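Local atomic coordinates of 223aa long hypothetical arylmalonate decarboxylase (Sulfolobus tokodaii, PDB entry 2DGD), a protein that probably acts as a decarboxylase-like lyase related to arylmalonate decarboxylase and the aspartate/glutamate racemases, although its true substrate is not established. Residues E96-Y100 with W128-F134; A174-T180 with M197-N203; T41-P46 with T75-H81. All coordinates share one frame; numbering follows the deposited sequence.

Interaction 1 of 3, residues E96-Y100 with W128-F134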
loop_
_atom_site.group_PDB
_atom_site.type_symbol
_atom_site.label_atom_id
_atom_site.label_comp_id
_atom_site.label_asym_id
_atom_site.label_seq_id
_atom_site.Cartn_x
_atom_site.Cartn_y
_atom_site.Cartn_z
ATOM N N GLU A 96 22.973 16.815 -25.862
ATOM C CA GLU A 96 22.464 17.281 -27.150
ATOM C C GLU A 96 22.524 16.178 -28.213
ATOM O O GLU A 96 21.594 16.010 -28.999
ATOM C CB GLU A 96 23.259 18.508 -27.606
ATOM C CG GLU A 96 22.756 19.130 -28.891
ATOM C CD GLU A 96 22.894 20.644 -28.895
ATOM O OE1 GLU A 96 22.151 21.323 -28.140
ATOM O OE2 GLU A 96 23.748 21.151 -29.653
ATOM N N GLU A 97 23.618 15.425 -28.231
ATOM C CA GLU A 97 23.776 14.338 -29.185
ATOM C C GLU A 97 22.873 13.161 -28.822
ATOM O O GLU A 97 22.456 12.399 -29.690
ATOM C CB GLU A 97 25.235 13.879 -29.225
ATOM C CG GLU A 97 26.214 14.946 -29.698
ATOM C CD GLU A 97 27.634 14.405 -29.921
ATOM O OE1 GLU A 97 28.514 15.213 -30.315
ATOM O OE2 GLU A 97 27.871 13.185 -29.708
ATOM N N SER A 98 22.580 13.015 -27.534
ATOM C CA SER A 98 21.715 11.941 -27.049
ATOM C C SER A 98 20.309 12.192 -27.571
ATOM O O SER A 98 19.613 11.267 -27.993
ATOM C CB SER A 98 21.693 11.921 -25.520
ATOM O OG SER A 98 22.991 11.742 -24.990
ATOM N N VAL A 99 19.896 13.455 -27.529
ATOM C CA VAL A 99 18.582 13.851 -28.009
ATOM C C VAL A 99 18.445 13.454 -29.469
ATOM O O VAL A 99 17.431 12.903 -29.883
ATOM C CB VAL A 99 18.386 15.374 -27.903
ATOM C CG1 VAL A 99 17.071 15.773 -28.543
ATOM C CG2 VAL A 99 18.423 15.802 -26.449
ATOM N N TYR A 100 19.483 13.739 -30.247
ATOM C CA TYR A 100 19.475 13.424 -31.662
ATOM C C TYR A 100 19.296 11.931 -31.902
ATOM O O TYR A 100 18.445 11.525 -32.687
ATOM C CB TYR A 100 20.766 13.901 -32.318
ATOM C CG TYR A 100 20.794 13.640 -33.801
ATOM C CD1 TYR A 100 20.040 14.413 -34.676
ATOM C CD2 TYR A 100 21.535 12.576 -34.325
ATOM C CE1 TYR A 100 20.017 14.134 -36.034
ATOM C CE2 TYR A 100 21.517 12.290 -35.678
ATOM C CZ TYR A 100 20.756 13.070 -36.527
ATOM O OH TYR A 100 20.724 12.781 -37.868
ATOM N N TRP A 128 19.512 25.092 -35.414
ATOM C CA TRP A 128 20.441 24.014 -35.143
ATOM C C TRP A 128 19.805 22.646 -35.361
ATOM O O TRP A 128 20.451 21.729 -35.854
ATOM C CB TRP A 128 20.972 24.154 -33.714
ATOM C CG TRP A 128 21.846 23.040 -33.285
ATOM C CD1 TRP A 128 21.479 21.947 -32.558
ATOM C CD2 TRP A 128 23.236 22.889 -33.566
ATOM N NE1 TRP A 128 22.555 21.121 -32.367
ATOM C CE2 TRP A 128 23.650 21.673 -32.975
ATOM C CE3 TRP A 128 24.175 23.659 -34.261
ATOM C CZ2 TRP A 128 24.970 21.206 -33.057
ATOM C CZ3 TRP A 128 25.491 23.196 -34.344
ATOM C CH2 TRP A 128 25.874 21.980 -33.743
ATOM N N TRP A 129 18.536 22.514 -35.016
ATOM C CA TRP A 129 17.864 21.244 -35.186
ATOM C C TRP A 129 17.354 21.002 -36.596
ATOM O O TRP A 129 17.257 19.860 -37.050
ATOM C CB TRP A 129 16.732 21.119 -34.163
ATOM C CG TRP A 129 17.290 20.852 -32.808
ATOM C CD1 TRP A 129 17.600 21.774 -31.847
ATOM C CD2 TRP A 129 17.791 19.595 -32.338
ATOM N NE1 TRP A 129 18.276 21.169 -30.813
ATOM C CE2 TRP A 129 18.408 19.833 -31.087
ATOM C CE3 TRP A 129 17.785 18.288 -32.856
ATOM C CZ2 TRP A 129 19.017 18.814 -30.348
ATOM C CZ3 TRP A 129 18.390 17.274 -32.120
ATOM C CH2 TRP A 129 18.999 17.546 -30.878
ATOM N N ARG A 130 17.034 22.081 -37.292
ATOM C CA ARG A 130 16.546 21.977 -38.654
ATOM C C ARG A 130 17.677 21.472 -39.544
ATOM O O ARG A 130 17.470 20.607 -40.392
ATOM C CB ARG A 130 16.063 23.346 -39.114
ATOM C CG ARG A 130 15.529 23.399 -40.520
ATOM C CD ARG A 130 15.014 24.796 -40.804
ATOM N NE ARG A 130 13.766 25.080 -40.094
ATOM C CZ ARG A 130 13.503 26.216 -39.445
ATOM N NH1 ARG A 130 14.410 27.191 -39.395
ATOM N NH2 ARG A 130 12.319 26.388 -38.863
ATOM N N ASN A 131 18.880 22.000 -39.335
ATOM C CA ASN A 131 20.039 21.590 -40.123
ATOM C C ASN A 131 20.408 20.142 -39.857
ATOM O O ASN A 131 21.169 19.544 -40.611
ATOM C CB ASN A 131 21.244 22.486 -39.825
ATOM C CG ASN A 131 21.068 23.906 -40.353
ATOM O OD1 ASN A 131 21.943 24.758 -40.176
ATOM N ND2 ASN A 131 19.935 24.168 -41.005
ATOM N N LYS A 132 19.880 19.586 -38.772
ATOM C CA LYS A 132 20.147 18.197 -38.428
ATOM C C LYS A 132 19.137 17.300 -39.131
ATOM O O LYS A 132 19.158 16.087 -38.964
ATOM C CB LYS A 132 20.058 17.981 -36.918
ATOM C CG LYS A 132 21.190 18.590 -36.127
ATOM C CD LYS A 132 21.159 18.115 -34.679
ATOM C CE LYS A 132 22.299 18.717 -33.864
ATOM N NZ LYS A 132 22.332 18.222 -32.443
ATOM N N GLY A 133 18.242 17.902 -39.906
ATOM C CA GLY A 133 17.264 17.115 -40.630
ATOM C C GLY A 133 15.872 17.016 -40.035
ATOM O O GLY A 133 15.193 15.999 -40.220
ATOM N N PHE A 134 15.432 18.048 -39.322
ATOM C CA PHE A 134 14.098 18.017 -38.739
ATOM C C PHE A 134 13.242 19.155 -39.261
ATOM O O PHE A 134 13.739 20.263 -39.493
ATOM C CB PHE A 134 14.151 18.122 -37.207
ATOM C CG PHE A 134 14.823 16.963 -36.532
ATOM C CD1 PHE A 134 16.169 17.027 -36.191
ATOM C CD2 PHE A 134 14.111 15.807 -36.240
ATOM C CE1 PHE A 134 16.794 15.958 -35.572
ATOM C CE2 PHE A 134 14.728 14.732 -35.619
ATOM C CZ PHE A 134 16.072 14.807 -35.285
#
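Val99 and Tyr100 press on the six-membered end of the Trp129 indole. Val99 CG1 lies 3.5 Å from Trp129 CH2, the two side chains crossing at about a right angle, while Tyr100 CB stands 4.1 Å from Trp129 CZ3 at the indole rim. Glu96 adds its methylene, CG being 4.0 Å from Trp129 CZ2. With CG anti to the backbone N (chi1 -178°), the Tyr100 ring swings past this indole to Phe134. Tyr100 CD1 is 3.7 Å from Phe134 CE1, but the planes stand at 85° with neither ring over the other's face, a rim-to-rim pair. The extended Lys132 chain passes the Tyr100 ring at a slant, its CD 3.9 Å from Tyr100 CD1. The contact joins two helices, 95-105 and 119-130, that precede and follow strand 110-115 in the parallel four-stranded alpha/beta lobe, as expected for the Asp/Glu racemase superfamily. Replacing Glu96 by an alanine takes away its methylene and is likely to open a gap beside Trp129 CZ2. Farther out, Glu125 accepts a hydrogen bond from Trp129 NE1, which helps fix the rotation of the indole, and Tyr176 meets the same ring.

Interaction 2 of 3, residues A174-T180 with M197-N203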
loop_
_atom_site.group_PDB
_atom_site.type_symbol
_atom_site.label_atom_id
_atom_site.label_comp_id
_atom_site.label_asym_id
_atom_site.label_seq_id
_atom_site.Cartn_x
_atom_site.Cartn_y
_atom_site.Cartn_z
ATOM N N ALA A 174 7.111 14.635 -32.211
ATOM C CA ALA A 174 7.625 14.662 -30.853
ATOM C C ALA A 174 7.953 16.087 -30.462
ATOM O O ALA A 174 8.067 16.963 -31.319
ATOM C CB ALA A 174 8.879 13.799 -30.754
ATOM N N VAL A 175 8.103 16.304 -29.161
ATOM C CA VAL A 175 8.451 17.605 -28.615
ATOM C C VAL A 175 9.826 17.486 -27.975
ATOM O O VAL A 175 10.175 16.445 -27.404
ATOM C CB VAL A 175 7.455 18.047 -27.524
ATOM C CG1 VAL A 175 7.998 19.254 -26.788
ATOM C CG2 VAL A 175 6.098 18.359 -28.135
ATOM N N TYR A 176 10.613 18.548 -28.075
ATOM C CA TYR A 176 11.938 18.555 -27.475
ATOM C C TYR A 176 12.052 19.778 -26.585
ATOM O O TYR A 176 11.742 20.885 -27.017
ATOM C CB TYR A 176 13.024 18.596 -28.558
ATOM C CG TYR A 176 14.405 18.957 -28.036
ATOM C CD1 TYR A 176 15.037 18.182 -27.063
ATOM C CD2 TYR A 176 15.072 20.086 -28.506
ATOM C CE1 TYR A 176 16.300 18.526 -26.569
ATOM C CE2 TYR A 176 16.332 20.437 -28.022
ATOM C CZ TYR A 176 16.939 19.654 -27.052
ATOM O OH TYR A 176 18.180 20.012 -26.563
ATOM N N ILE A 177 12.480 19.578 -25.342
ATOM C CA ILE A 177 12.648 20.690 -24.411
ATOM C C ILE A 177 14.134 20.840 -24.116
ATOM O O ILE A 177 14.730 19.996 -23.446
ATOM C CB ILE A 177 11.867 20.442 -23.103
ATOM C CG1 ILE A 177 10.384 20.274 -23.420
ATOM C CG2 ILE A 177 12.034 21.613 -22.161
ATOM C CD1 ILE A 177 9.543 19.878 -22.229
ATOM N N ALA A 178 14.722 21.923 -24.615
ATOM C CA ALA A 178 16.152 22.187 -24.452
ATOM C C ALA A 178 16.608 22.708 -23.089
ATOM O O ALA A 178 15.817 23.231 -22.312
ATOM C CB ALA A 178 16.614 23.144 -25.540
ATOM N N CYS A 179 17.903 22.546 -22.835
ATOM C CA CYS A 179 18.598 22.974 -21.616
ATOM C C CYS A 179 18.474 22.026 -20.428
ATOM O O CYS A 179 17.372 21.650 -20.015
ATOM C CB CYS A 179 18.171 24.385 -21.184
ATOM S SG CYS A 179 19.479 25.259 -20.252
ATOM N N THR A 180 19.629 21.655 -19.878
ATOM C CA THR A 180 19.696 20.748 -18.748
ATOM C C THR A 180 19.439 21.439 -17.425
ATOM O O THR A 180 19.358 20.775 -16.394
ATOM C CB THR A 180 21.064 20.060 -18.668
ATOM O OG1 THR A 180 22.084 21.049 -18.485
ATOM C CG2 THR A 180 21.335 19.271 -19.929
HETATM N N MSE A 197 2.558 11.544 -27.457
HETATM C CA MSE A 197 3.702 11.518 -28.363
HETATM C C MSE A 197 4.939 11.658 -27.499
HETATM O O MSE A 197 4.868 12.158 -26.378
HETATM C CB MSE A 197 3.642 12.675 -29.359
HETATM C CG MSE A 197 3.701 14.053 -28.715
HETATM SE SE MSE A 197 3.936 15.494 -29.981
HETATM C CE MSE A 197 2.061 15.701 -30.498
ATOM N N PRO A 198 6.093 11.211 -27.996
ATOM C CA PRO A 198 7.278 11.354 -27.151
ATOM C C PRO A 198 7.625 12.817 -26.863
ATOM O O PRO A 198 7.597 13.668 -27.752
ATOM C CB PRO A 198 8.361 10.625 -27.949
ATOM C CG PRO A 198 7.900 10.756 -29.359
ATOM C CD PRO A 198 6.418 10.531 -29.258
ATOM N N VAL A 199 7.914 13.106 -25.601
ATOM C CA VAL A 199 8.296 14.444 -25.183
ATOM C C VAL A 199 9.689 14.250 -24.608
ATOM O O VAL A 199 9.838 13.714 -23.512
ATOM C CB VAL A 199 7.339 14.988 -24.107
ATOM C CG1 VAL A 199 7.796 16.367 -23.651
ATOM C CG2 VAL A 199 5.930 15.062 -24.668
ATOM N N VAL A 200 10.701 14.676 -25.360
ATOM C CA VAL A 200 12.096 14.493 -24.960
ATOM C C VAL A 200 12.797 15.702 -24.353
ATOM O O VAL A 200 12.961 16.735 -25.005
ATOM C CB VAL A 200 12.940 14.018 -26.166
ATOM C CG1 VAL A 200 14.385 13.795 -25.749
ATOM C CG2 VAL A 200 12.348 12.751 -26.742
ATOM N N SER A 201 13.222 15.570 -23.103
ATOM C CA SER A 201 13.937 16.657 -22.445
ATOM C C SER A 201 15.405 16.305 -22.541
ATOM O O SER A 201 15.766 15.136 -22.675
ATOM C CB SER A 201 13.549 16.766 -20.979
ATOM O OG SER A 201 14.142 15.721 -20.242
ATOM N N GLU A 202 16.258 17.313 -22.459
ATOM C CA GLU A 202 17.683 17.081 -22.579
ATOM C C GLU A 202 18.210 16.165 -21.479
ATOM O O GLU A 202 19.058 15.300 -21.738
ATOM C CB GLU A 202 18.418 18.421 -22.587
ATOM C CG GLU A 202 19.825 18.339 -23.125
ATOM C CD GLU A 202 20.323 19.665 -23.655
ATOM O OE1 GLU A 202 21.543 19.782 -23.898
ATOM O OE2 GLU A 202 19.494 20.586 -23.839
ATOM N N ASN A 203 17.699 16.328 -20.261
ATOM C CA ASN A 203 18.152 15.494 -19.163
ATOM C C ASN A 203 17.737 14.042 -19.341
ATOM O O ASN A 203 18.536 13.139 -19.107
ATOM C CB ASN A 203 17.652 16.035 -17.822
ATOM C CG ASN A 203 18.322 17.340 -17.439
ATOM O OD1 ASN A 203 19.467 17.591 -17.812
ATOM N ND2 ASN A 203 17.617 18.172 -16.681
#
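Val175 and Ile177 pair in parallel with Val199 and Ser201, the two strands of a beta-alpha-beta crossover whose connecting helix is 187-195. The short strand axes are 19° apart, and the ladder starts at Val175 N, which donates to Pro198 O at 3.0 Å. On the face carrying these residues, Ile177 CD1 rests 4.2 Å from Val199 CG1, and helix 187-195 packs on it through Leu191. Tyr176 and Val200 point to the other face, against helix 95-105. Beyond the strands the chains continue differently: 178-180 forms a loop, whereas Ser201 is the N-cap of helix 202-214, its OG bonded to Ala204 N. Glu202, in the first turn, reaches back over that loop. Its CB lies 4.0 Å from Thr180 CG2, and CG approaches the same methyl to 3.7 Å. Because CG is anti to the backbone N (chi1 -162°) and the chain then stays extended, the carboxylate arrives beside Tyr176 and Cys179. There CD lies 3.6 Å from Tyr176 OH, OE1 keeps near the Thr180 methyl, and OE2 accepts from Cys179 N at 2.7 Å, on its anti side and 29° out of the carboxylate plane. Tyr176 OH is 3.1 Å from Glu202 OE2. One residue on, the Asn203 amide, held also by Asp22, donates through ND2 to Thr180 O at 3.1 Å, approaching from well above the carbonyl plane.

Interaction 3 of 3, residues T41-P46 with T75-H81; sequences TKGCEP and TYGTHKH
Glu45 places a single carboxylate oxygen, OE1, before three N-H groups of the 75-81 loop. The contact ties together two irregular loops of an alpha/beta lobe, which follow strands 31-38 and 69-72, the outermost in its three-stranded parallel sheet. A bend at chi2 (80°) turns the Glu45 chain back toward the second loop. OE1 accepts from Lys80 N at 2.7 Å, met from above the carboxylate plane, and from His81 ND1 at 3.0 Å through its anti lone pair. This His-carboxylate bond is nearly straight (177° at the hydrogen), with OE1 within 1° of the ring plane, and together with Pro46 over the face it helps hold the imidazole in its rotation. His81 N gives a third, weak bond to it. His81 occupies the N-cap position of helix 82-88, next to the carboxylate. Pro46 wedges between two rings: its CG lies 4.0 Å from the His81 centroid, over the face, and its CD 4.2 Å from the Tyr76 centroid. On the opposite face of Tyr76 sits Thr41 CG2, off-centre at 4.1 Å from the centroid, and Phe52 of helix 49-63 also meets this ring. The backbones are joined where Gly77 N donates to Cys44 O at 3.3 Å.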
loop_
_atom_site.group_PDB
_atom_site.type_symbol
_atom_site.label_atom_id
_atom_site.label_comp_id
_atom_site.label_asym_id
_atom_site.label_seq_id
_atom_site.Cartn_x
_atom_site.Cartn_y
_atom_site.Cartn_z
ATOM N N THR A 41 30.584 30.642 -17.751
ATOM C CA THR A 41 31.238 31.363 -18.840
ATOM C C THR A 41 30.403 32.413 -19.569
ATOM O O THR A 41 29.170 32.352 -19.593
ATOM C CB THR A 41 31.778 30.377 -19.882
ATOM O OG1 THR A 41 30.735 29.467 -20.254
ATOM C CG2 THR A 41 32.958 29.599 -19.315
ATOM N N LYS A 42 31.106 33.367 -20.175
ATOM C CA LYS A 42 30.478 34.456 -20.913
ATOM C C LYS A 42 29.726 33.973 -22.151
ATOM O O LYS A 42 28.494 34.029 -22.200
ATOM C CB LYS A 42 31.534 35.490 -21.325
ATOM C CG LYS A 42 30.978 36.663 -22.130
ATOM C CD LYS A 42 29.887 37.400 -21.356
ATOM C CE LYS A 42 29.261 38.519 -22.181
ATOM N NZ LYS A 42 28.534 38.008 -23.380
ATOM N N GLY A 43 30.469 33.498 -23.147
ATOM C CA GLY A 43 29.845 33.033 -24.372
ATOM C C GLY A 43 29.229 31.652 -24.281
ATOM O O GLY A 43 29.048 31.111 -23.189
ATOM N N CYS A 44 28.898 31.084 -25.437
ATOM C CA CYS A 44 28.312 29.753 -25.498
ATOM C C CYS A 44 29.314 28.814 -26.173
ATOM O O CYS A 44 29.006 27.665 -26.482
ATOM C CB CYS A 44 26.998 29.787 -26.278
ATOM S SG CYS A 44 25.788 28.559 -25.717
ATOM N N GLU A 45 30.523 29.327 -26.387
ATOM C CA GLU A 45 31.604 28.572 -27.003
ATOM C C GLU A 45 32.908 29.152 -26.462
ATOM O O GLU A 45 33.017 30.355 -26.249
ATOM C CB GLU A 45 31.556 28.717 -28.520
ATOM C CG GLU A 45 32.086 27.504 -29.256
ATOM C CD GLU A 45 31.072 26.375 -29.330
ATOM O OE1 GLU A 45 31.494 25.205 -29.418
ATOM O OE2 GLU A 45 29.856 26.658 -29.320
ATOM N N PRO A 46 33.917 28.301 -26.228
ATOM C CA PRO A 46 35.208 28.755 -25.704
ATOM C C PRO A 46 36.073 29.542 -26.689
ATOM O O PRO A 46 36.301 29.100 -27.818
ATOM C CB PRO A 46 35.873 27.451 -25.277
ATOM C CG PRO A 46 35.386 26.498 -26.307
ATOM C CD PRO A 46 33.912 26.836 -26.396
ATOM N N THR A 75 26.018 23.137 -22.499
ATOM C CA THR A 75 25.771 23.305 -23.923
ATOM C C THR A 75 27.031 23.964 -24.445
ATOM O O THR A 75 27.377 23.851 -25.620
ATOM C CB THR A 75 24.552 24.219 -24.189
ATOM O OG1 THR A 75 23.398 23.679 -23.534
ATOM C CG2 THR A 75 24.270 24.312 -25.684
ATOM N N TYR A 76 27.717 24.636 -23.527
ATOM C CA TYR A 76 28.951 25.345 -23.816
ATOM C C TYR A 76 29.992 24.435 -24.457
ATOM O O TYR A 76 30.346 23.395 -23.908
ATOM C CB TYR A 76 29.484 25.949 -22.513
ATOM C CG TYR A 76 30.793 26.693 -22.628
ATOM C CD1 TYR A 76 32.007 26.032 -22.471
ATOM C CD2 TYR A 76 30.816 28.072 -22.842
ATOM C CE1 TYR A 76 33.218 26.728 -22.513
ATOM C CE2 TYR A 76 32.018 28.781 -22.888
ATOM C CZ TYR A 76 33.214 28.104 -22.719
ATOM O OH TYR A 76 34.402 28.800 -22.734
ATOM N N GLY A 77 30.461 24.829 -25.637
ATOM C CA GLY A 77 31.471 24.063 -26.343
ATOM C C GLY A 77 30.988 22.831 -27.084
ATOM O O GLY A 77 31.780 22.155 -27.733
ATOM N N THR A 78 29.695 22.538 -27.013
ATOM C CA THR A 78 29.168 21.356 -27.674
ATOM C C THR A 78 28.859 21.539 -29.158
ATOM O O THR A 78 28.901 20.579 -29.929
ATOM C CB THR A 78 27.900 20.842 -26.959
ATOM O OG1 THR A 78 26.884 21.852 -26.983
ATOM C CG2 THR A 78 28.219 20.485 -25.519
ATOM N N HIS A 79 28.562 22.768 -29.565
ATOM C CA HIS A 79 28.239 23.033 -30.963
ATOM C C HIS A 79 29.456 23.063 -31.890
ATOM O O HIS A 79 29.429 22.467 -32.966
ATOM C CB HIS A 79 27.461 24.345 -31.080
ATOM C CG HIS A 79 26.028 24.238 -30.656
ATOM N ND1 HIS A 79 25.647 23.762 -29.422
ATOM C CD2 HIS A 79 24.883 24.561 -31.301
ATOM C CE1 HIS A 79 24.330 23.797 -29.322
ATOM N NE2 HIS A 79 23.841 24.278 -30.450
ATOM N N LYS A 80 30.521 23.744 -31.478
ATOM C CA LYS A 80 31.723 23.833 -32.305
ATOM C C LYS A 80 32.942 23.068 -31.808
ATOM O O LYS A 80 33.875 22.846 -32.568
ATOM C CB LYS A 80 32.120 25.298 -32.516
ATOM C CG LYS A 80 31.627 25.910 -33.827
ATOM C CD LYS A 80 30.153 26.269 -33.789
ATOM C CE LYS A 80 29.919 27.502 -32.932
ATOM N NZ LYS A 80 30.647 28.695 -33.469
ATOM N N HIS A 81 32.949 22.658 -30.546
ATOM C CA HIS A 81 34.105 21.931 -30.020
ATOM C C HIS A 81 33.816 20.562 -29.405
ATOM O O HIS A 81 34.557 20.093 -28.541
ATOM C CB HIS A 81 34.841 22.804 -29.006
ATOM C CG HIS A 81 35.311 24.107 -29.569
ATOM N ND1 HIS A 81 34.450 25.142 -29.867
ATOM C CD2 HIS A 81 36.547 24.532 -29.921
ATOM C CE1 HIS A 81 35.136 26.148 -30.378
ATOM N NE2 HIS A 81 36.411 25.804 -30.423
#

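Interactions 1 and 2 belong to one alpha/beta lobe and touch directly, their centres about 12 Å apart. Val99 CG2 is 3.5 Å from Tyr176 CE1, and Trp129 NE1 lies as close to Tyr176 CE2, so the helix pair of interaction 1 rests on the strands of interaction 2. Interaction 3 ties loops of the other sheet, its centre about 17 Å from that of interaction 1, yet the His79 and Trp128 rings meet with planes at about 40°, bridging the lobes. Interactions 2 and 3 do not touch; their centres are about 20 Å apart, their nearest atoms about 4 Å. Loops 75-81 and 178-180 follow strand ends; relatives have an interlobe active site, probably nearby here too.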